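Local coordinates for GDNF family receptor alpha-3 (Homo sapiens, PDB 2GH0), which binds the neuronal growth factor artemin at the cell surface and thereby brings about autophosphorylation and activation of the RET receptor, at residues C[61-64]-C[65-69]; C[11-14]-C[15-19]; C[196-199]-C[200-203]; C[135-138]-C[139-142]. All coordinates share one frame; numbering follows the deposited sequence.

Each contact is local, within one helix, and interaction 1 runs on past the end of helix 59-66; interactions 2, 3 and 4 all touch it. Interaction 1 lies about 8 Å, centre to centre, from interaction 2, to which the disulfide Cys12-Cys68 ties it, and about 9 Å from interaction 3, which reaches it through a probable hydrogen bond from His202 ND1 to Leu67 O (2.8 Å). Interaction 4, in the second GDNF/GAS1 domain, packs Leu139 against Leu67 of interaction 1 and Lys198 of interaction 3. Interactions 2 and 4 stay apart, their nearest atoms about 12 Å from each other. Interaction 2 alone has another protein chain packed on it, at Leu13 and Met17.

Interaction 1 (C[61-64]-C[65-69]); sequences HAQG and LLLCP
The carbonyl oxygen of Gln63 takes the shortest hydrogen bond of this helix end, from Leu67 N at 2.8 Å. The N-H points at it with an angle of 147°, and the donor stands tilted from the carbonyl plane, as in the two preceding i to i+4 bonds: Leu65 N to His61 O (3.0 Å) and Leu66 N to Ala62 O (3.2 Å). Leu67 also lays its CB 3.2 Å from Gln63 O, while its CD1 comes within 4.4 Å of Gln63 CG. The Leu67 CG is swung anti to its own carbonyl carbon (chi1 -52°), which brings it alongside that same Gln63 oxygen. Leu67 is the first residue to leave helical backbone angles, and it forms the centre of an inverse gamma turn closed by a weak bond from Cys68 N to Leu66 O. The chain thus breaks away at once, and Cys68 CB passes 3.4 Å from Gly64 O. Cys68 SG sits between its backbone N and carbonyl carbon and is bonded to Cys12, placing a disulfide two residues beyond the last helical residue, Leu66, in this first GDNF/GAS1 domain. The turn also presents Leu67 O to the His202 ring. Around the contact, Ala62, Leu65 and Leu66 face Phe53 and Phe54 of helix 43-56, Gln63 and Leu67 rest on Leu139 of helix 135-143, and Pro69 meets His202 and Ser203 of helix 189-205.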
# COMPACT_ATOMS: atom_id res chain seq x y z
N HIS C 61 -7.63 -28.12 29.36
CA HIS C 61 -6.71 -27.91 28.24
C HIS C 61 -5.26 -28.03 28.65
O HIS C 61 -4.44 -28.68 27.99
CB HIS C 61 -6.96 -26.53 27.56
CG HIS C 61 -8.27 -26.46 26.86
ND1 HIS C 61 -9.12 -25.39 26.98
CD2 HIS C 61 -8.89 -27.34 26.03
CE1 HIS C 61 -10.23 -25.61 26.27
NE2 HIS C 61 -10.11 -26.80 25.70
N ALA C 62 -4.93 -27.43 29.76
CA ALA C 62 -3.54 -27.51 30.25
C ALA C 62 -3.12 -28.96 30.62
O ALA C 62 -1.98 -29.42 30.31
CB ALA C 62 -3.40 -26.47 31.45
N GLN C 63 -4.02 -29.73 31.24
CA GLN C 63 -3.73 -31.15 31.58
C GLN C 63 -3.73 -32.05 30.38
O GLN C 63 -2.96 -33.00 30.33
CB GLN C 63 -4.80 -31.61 32.61
CG GLN C 63 -4.47 -30.80 33.94
CD GLN C 63 -5.42 -31.04 35.06
OE1 GLN C 63 -6.23 -31.96 35.01
NE2 GLN C 63 -5.33 -30.21 36.10
N GLY C 64 -4.52 -31.73 29.37
CA GLY C 64 -4.49 -32.49 28.11
C GLY C 64 -3.14 -32.29 27.42
O GLY C 64 -2.56 -33.26 26.87
N LEU C 65 -2.68 -31.06 27.43
CA LEU C 65 -1.44 -30.70 26.74
C LEU C 65 -0.25 -31.51 27.34
O LEU C 65 0.63 -32.08 26.66
CB LEU C 65 -1.21 -29.19 26.94
CG LEU C 65 0.08 -28.70 26.25
CD1 LEU C 65 -0.01 -28.85 24.73
CD2 LEU C 65 0.51 -27.26 26.65
N LEU C 66 -0.19 -31.49 28.66
CA LEU C 66 0.99 -32.08 29.33
C LEU C 66 0.84 -33.51 29.75
O LEU C 66 1.82 -34.31 29.60
CB LEU C 66 1.31 -31.18 30.52
CG LEU C 66 2.64 -31.50 31.24
CD1 LEU C 66 3.78 -31.47 30.30
CD2 LEU C 66 2.86 -30.44 32.39
N LEU C 67 -0.35 -33.91 30.22
CA LEU C 67 -0.59 -35.27 30.79
C LEU C 67 -1.19 -36.12 29.75
O LEU C 67 -2.19 -36.76 29.95
CB LEU C 67 -1.44 -35.25 32.07
CG LEU C 67 -0.93 -34.27 33.15
CD1 LEU C 67 -1.79 -34.20 34.43
CD2 LEU C 67 0.53 -34.54 33.51
N CYS C 68 -0.49 -36.19 28.62
CA CYS C 68 -1.07 -36.86 27.43
C CYS C 68 -0.50 -38.27 27.36
O CYS C 68 0.71 -38.53 27.76
CB CYS C 68 -0.80 -36.03 26.16
SG CYS C 68 0.95 -35.59 25.93
N PRO C 69 -1.34 -39.22 26.95
CA PRO C 69 -0.93 -40.62 26.98
C PRO C 69 -0.11 -41.04 25.74
O PRO C 69 -0.41 -40.56 24.66
CB PRO C 69 -2.27 -41.36 26.99
CG PRO C 69 -3.19 -40.49 26.24
CD PRO C 69 -2.74 -39.05 26.45

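Interaction 2 (C[11-14]-C[15-19]); sequences LCLK and FAMLC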
# COMPACT_ATOMS: atom_id res chain seq x y z
N LEU C 11 -1.44 -39.05 20.54
CA LEU C 11 -2.41 -38.26 21.29
C LEU C 11 -1.76 -37.02 21.89
O LEU C 11 -2.42 -36.04 22.13
CB LEU C 11 -3.08 -39.08 22.41
CG LEU C 11 -3.94 -40.22 21.84
CD1 LEU C 11 -4.75 -40.88 22.93
CD2 LEU C 11 -4.87 -39.69 20.79
N CYS C 12 -0.45 -37.06 22.13
CA CYS C 12 0.20 -35.81 22.59
C CYS C 12 0.08 -34.70 21.52
O CYS C 12 -0.24 -33.57 21.85
CB CYS C 12 1.65 -36.06 22.96
SG CYS C 12 1.69 -36.92 24.59
N LEU C 13 0.27 -35.05 20.25
CA LEU C 13 0.08 -34.11 19.15
C LEU C 13 -1.38 -33.68 19.10
O LEU C 13 -1.67 -32.50 18.99
CB LEU C 13 0.50 -34.73 17.79
CG LEU C 13 0.28 -33.84 16.55
CD1 LEU C 13 0.85 -32.41 16.72
CD2 LEU C 13 0.87 -34.47 15.29
N LYS C 14 -2.31 -34.65 19.13
CA LYS C 14 -3.74 -34.29 19.12
C LYS C 14 -4.14 -33.33 20.26
O LYS C 14 -4.89 -32.34 20.03
CB LYS C 14 -4.62 -35.54 19.11
CG LYS C 14 -4.56 -36.30 17.81
CD LYS C 14 -5.46 -37.56 17.94
CE LYS C 14 -5.49 -38.44 16.69
NZ LYS C 14 -6.82 -39.21 16.60
N PHE C 15 -3.68 -33.59 21.48
CA PHE C 15 -3.97 -32.65 22.57
C PHE C 15 -3.35 -31.26 22.47
O PHE C 15 -3.95 -30.28 22.92
CB PHE C 15 -3.70 -33.26 23.94
CG PHE C 15 -4.77 -34.24 24.36
CD1 PHE C 15 -4.58 -35.61 24.19
CD2 PHE C 15 -5.95 -33.77 24.92
CE1 PHE C 15 -5.56 -36.54 24.55
CE2 PHE C 15 -6.96 -34.67 25.27
CZ PHE C 15 -6.77 -36.07 25.09
N ALA C 16 -2.15 -31.19 21.91
CA ALA C 16 -1.53 -29.89 21.56
C ALA C 16 -2.48 -29.17 20.63
O ALA C 16 -2.75 -28.00 20.78
CB ALA C 16 -0.15 -30.07 20.89
N MET C 17 -2.97 -29.87 19.64
CA MET C 17 -3.85 -29.23 18.67
C MET C 17 -5.24 -28.83 19.21
O MET C 17 -5.84 -27.83 18.74
CB MET C 17 -3.93 -30.10 17.41
CG MET C 17 -2.56 -30.18 16.69
SD MET C 17 -1.84 -28.58 16.22
CE MET C 17 -0.74 -28.20 17.56
N LEU C 18 -5.79 -29.59 20.18
CA LEU C 18 -7.01 -29.14 20.89
C LEU C 18 -6.80 -27.80 21.56
O LEU C 18 -7.69 -26.96 21.62
CB LEU C 18 -7.40 -30.11 21.98
CG LEU C 18 -8.45 -31.17 21.89
CD1 LEU C 18 -8.63 -31.70 23.36
CD2 LEU C 18 -9.78 -30.65 21.27
N CYS C 19 -5.62 -27.58 22.10
CA CYS C 19 -5.27 -26.27 22.67
C CYS C 19 -5.25 -25.19 21.57
O CYS C 19 -5.80 -24.08 21.73
CB CYS C 19 -3.87 -26.39 23.37
SG CYS C 19 -3.19 -24.83 24.13
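Leu11 and Phe15 meet one turn apart in the first helix of the chain, 11-20, an apolar i to i+4 contact beside ordinary helical bonds. Phe15 N donates to Leu11 O at 2.8 Å, nearly straight at 169°. The same oxygen lies at the edge of the Phe15 ring, close to its plane, with CD1 3.0 Å away; CE1 carries on to Leu11 CB at 4.1 Å. This follows from Phe15 CG standing beside its backbone N (chi1 -76°), which turns the ring back along the helix. Elsewhere on the helix, Leu13 and Met17 cross at an angle, CD1 to CG 4.1 Å, where another protein chain packs on both. The Phe15 ring also meets His202 at about 50° and Phe206 edge-to-face, while the disulfides of Cys12 to Cys68 and Cys19 to Cys25 fasten the helix at both ends. Putting an alanine at Phe15 would probably open a gap between this helix and helix 189-205 and leave the His202 ring without its aromatic neighbour. The chemistry is thus split: the Leu11 carbonyl accepts a short, nearly straight backbone bond and also lies by the ring edge, whereas the side-chain pairs Leu11-Phe15 and Leu13-Met17 are apolar.

Interaction 3 (C[196-199]-C[200-203]); sequences AAKM and RFHS
Lys198 and His202 lie one turn apart on the long C-terminal alpha-helix 189-205. The lysine chain leaves with CG anti to its backbone N (chi1 -171°), then bends at its next two torsions, bringing CG to 3.6 Å from His202 CE1 and CD to 3.8 Å from His202 NE2. Aliphatic carbons, rather than the ammonium, therefore lie against the ring. Lys198 O takes the hydrogen bond of His202 N and also sits over one face of the imidazole, 3.3 Å above the plane and toward its rim. The ring's polar bond goes elsewhere, from ND1 to Leu67 O. A leucine in place of His202 would probably leave Leu67 O, just past the end of helix 59-66, without this donor. Phe201 CD2 also comes near the lysine chain, more loosely, 4.1 Å from Lys198 CD. Arg200 is bent at chi3 (-129°), folding its guanidinium back over the preceding turn; Ala197 CA lies over one of its faces, and a long, weak ion pair runs to Glu193. At that group's end, Arg200 NH2 stands 3.5 Å from Ala196 CB.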
# COMPACT_ATOMS: atom_id res chain seq x y z
N ALA C 196 -1.88 -41.09 36.16
CA ALA C 196 -2.32 -42.29 35.40
C ALA C 196 -3.80 -42.25 35.03
O ALA C 196 -4.20 -42.56 33.88
CB ALA C 196 -2.05 -43.51 36.23
N ALA C 197 -4.64 -41.88 36.00
CA ALA C 197 -6.11 -41.83 35.73
C ALA C 197 -6.44 -40.78 34.65
O ALA C 197 -7.30 -40.99 33.79
CB ALA C 197 -6.89 -41.53 37.04
N LYS C 198 -5.77 -39.63 34.74
CA LYS C 198 -6.00 -38.54 33.80
C LYS C 198 -5.53 -38.98 32.45
O LYS C 198 -6.19 -38.72 31.45
CB LYS C 198 -5.17 -37.30 34.23
CG LYS C 198 -5.50 -35.99 33.42
CD LYS C 198 -7.04 -35.73 33.35
CE LYS C 198 -7.64 -35.31 34.67
NZ LYS C 198 -9.15 -34.95 34.42
N MET C 199 -4.38 -39.65 32.39
CA MET C 199 -3.98 -40.20 31.08
C MET C 199 -4.94 -41.21 30.46
O MET C 199 -5.16 -41.21 29.22
CB MET C 199 -2.53 -40.77 31.17
CG MET C 199 -1.48 -39.61 31.24
SD MET C 199 0.12 -40.43 31.18
CE MET C 199 1.20 -39.01 31.41
N ARG C 200 -5.48 -42.14 31.27
CA ARG C 200 -6.53 -43.05 30.79
C ARG C 200 -7.72 -42.28 30.25
O ARG C 200 -8.25 -42.57 29.18
CB ARG C 200 -6.99 -44.03 31.89
CG ARG C 200 -5.99 -45.20 32.41
CD ARG C 200 -6.64 -45.85 33.83
NE ARG C 200 -5.55 -45.85 34.87
CZ ARG C 200 -5.75 -45.58 36.14
NH1 ARG C 200 -6.93 -45.23 36.54
NH2 ARG C 200 -4.75 -45.60 37.02
N PHE C 201 -8.11 -41.24 30.99
CA PHE C 201 -9.27 -40.44 30.53
C PHE C 201 -8.96 -39.84 29.17
O PHE C 201 -9.77 -39.87 28.27
CB PHE C 201 -9.58 -39.29 31.52
CG PHE C 201 -10.49 -38.25 30.94
CD1 PHE C 201 -11.80 -38.57 30.56
CD2 PHE C 201 -10.01 -36.92 30.75
CE1 PHE C 201 -12.64 -37.58 29.97
CE2 PHE C 201 -10.82 -35.95 30.22
CZ PHE C 201 -12.12 -36.28 29.82
N HIS C 202 -7.76 -39.28 29.04
CA HIS C 202 -7.32 -38.77 27.73
C HIS C 202 -7.35 -39.78 26.56
O HIS C 202 -7.84 -39.45 25.45
CB HIS C 202 -5.92 -38.11 27.88
CG HIS C 202 -5.99 -36.85 28.67
ND1 HIS C 202 -4.93 -36.35 29.35
CD2 HIS C 202 -7.03 -35.99 28.88
CE1 HIS C 202 -5.28 -35.22 29.96
NE2 HIS C 202 -6.55 -34.99 29.70
N SER C 203 -6.88 -40.99 26.77
CA SER C 203 -6.99 -42.07 25.77
C SER C 203 -8.46 -42.36 25.41
O SER C 203 -8.80 -42.65 24.24
CB SER C 203 -6.36 -43.39 26.25
OG SER C 203 -5.01 -43.10 26.58

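Interaction 4 (C[135-138]-C[139-142]); sequences QSRC and LRAY
Leu139, buried most by this turn, hangs its N-H on Gln135 O at 3.0 Å, the donor lying nearly along the C=O axis. Its CG is anti to its own carbonyl carbon (chi1 -74°), which sets it 3.6 Å from the same Gln135 oxygen. Cys138, next in buried surface, has SG anti to its backbone N (chi1 170°), directed to the disulfide with Cys122; its carbonyl accepts Tyr142 N at 2.9 Å. These bonds belong to the regular i to i+4 series of helix 135-143, part of the second GDNF/GAS1 domain, with Leu139 turned to Ala194 and Ile195 of helix 189-205 and Tyr142 to Phe118 of helix 109-121. Arg140, the third residue, lies on the exposed flank side by side with Arg137, both pointing the same way. Its chain bends at chi3, bringing NH1 back to 3.7 Å from Arg137 CA, and Arg137 CG lies at the edge of the Arg140 guanidinium, in its plane. The two guanidinium planes are turned 53° apart, with NH1 of Arg137 and NH1 of Arg140 separated by 4.3 Å. The like charges would probably repel, but Arg140 NH2 is held in a salt bridge by Glu59.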
# COMPACT_ATOMS: atom_id res chain seq x y z
N GLN C 135 -7.75 -36.19 43.69
CA GLN C 135 -6.74 -36.17 42.60
C GLN C 135 -6.74 -34.85 41.81
O GLN C 135 -5.69 -34.43 41.41
CB GLN C 135 -6.95 -37.33 41.61
CG GLN C 135 -6.84 -38.72 42.26
CD GLN C 135 -7.05 -39.81 41.23
OE1 GLN C 135 -7.66 -39.59 40.16
NE2 GLN C 135 -6.57 -40.99 41.55
N SER C 136 -7.90 -34.23 41.54
CA SER C 136 -7.91 -33.05 40.63
C SER C 136 -7.16 -31.88 41.32
O SER C 136 -6.54 -31.05 40.64
CB SER C 136 -9.36 -32.56 40.30
OG SER C 136 -10.10 -32.35 41.49
N ARG C 137 -7.31 -31.78 42.63
CA ARG C 137 -6.57 -30.75 43.40
C ARG C 137 -5.04 -30.99 43.41
O ARG C 137 -4.22 -30.03 43.35
CB ARG C 137 -7.10 -30.69 44.82
CG ARG C 137 -8.57 -30.26 44.92
CD ARG C 137 -8.85 -29.86 46.37
NE ARG C 137 -10.21 -29.44 46.66
CZ ARG C 137 -10.72 -28.24 46.37
NH1 ARG C 137 -10.00 -27.31 45.72
NH2 ARG C 137 -11.97 -27.96 46.71
N CYS C 138 -4.64 -32.27 43.48
CA CYS C 138 -3.24 -32.66 43.34
C CYS C 138 -2.67 -32.32 41.97
O CYS C 138 -1.59 -31.75 41.90
CB CYS C 138 -3.01 -34.16 43.67
SG CYS C 138 -1.34 -34.73 43.23
N LEU C 139 -3.42 -32.58 40.89
CA LEU C 139 -2.89 -32.28 39.56
C LEU C 139 -2.69 -30.79 39.37
O LEU C 139 -1.68 -30.35 38.80
CB LEU C 139 -3.84 -32.81 38.46
CG LEU C 139 -3.75 -34.36 38.34
CD1 LEU C 139 -4.61 -34.78 37.11
CD2 LEU C 139 -2.33 -35.11 38.31
N ARG C 140 -3.63 -30.01 39.89
CA ARG C 140 -3.57 -28.54 39.72
C ARG C 140 -2.38 -27.99 40.50
O ARG C 140 -1.71 -27.07 40.04
CB ARG C 140 -4.91 -27.93 40.16
CG ARG C 140 -4.90 -26.42 40.38
CD ARG C 140 -6.11 -25.96 41.14
NE ARG C 140 -7.37 -26.16 40.44
CZ ARG C 140 -8.32 -27.03 40.79
NH1 ARG C 140 -8.19 -27.79 41.87
NH2 ARG C 140 -9.43 -27.11 40.07
N ALA C 141 -2.10 -28.56 41.66
CA ALA C 141 -0.95 -28.13 42.49
C ALA C 141 0.40 -28.57 41.90
O ALA C 141 1.40 -27.83 41.93
CB ALA C 141 -1.08 -28.70 43.90
N TYR C 142 0.43 -29.77 41.35
CA TYR C 142 1.60 -30.25 40.57
C TYR C 142 1.89 -29.34 39.38
O TYR C 142 3.02 -28.83 39.26
CB TYR C 142 1.35 -31.69 40.09
CG TYR C 142 2.50 -32.22 39.23
CD1 TYR C 142 3.69 -32.67 39.79
CD2 TYR C 142 2.37 -32.27 37.84
CE1 TYR C 142 4.74 -33.17 38.98
CE2 TYR C 142 3.43 -32.77 37.02
CZ TYR C 142 4.62 -33.19 37.62
OH TYR C 142 5.62 -33.60 36.73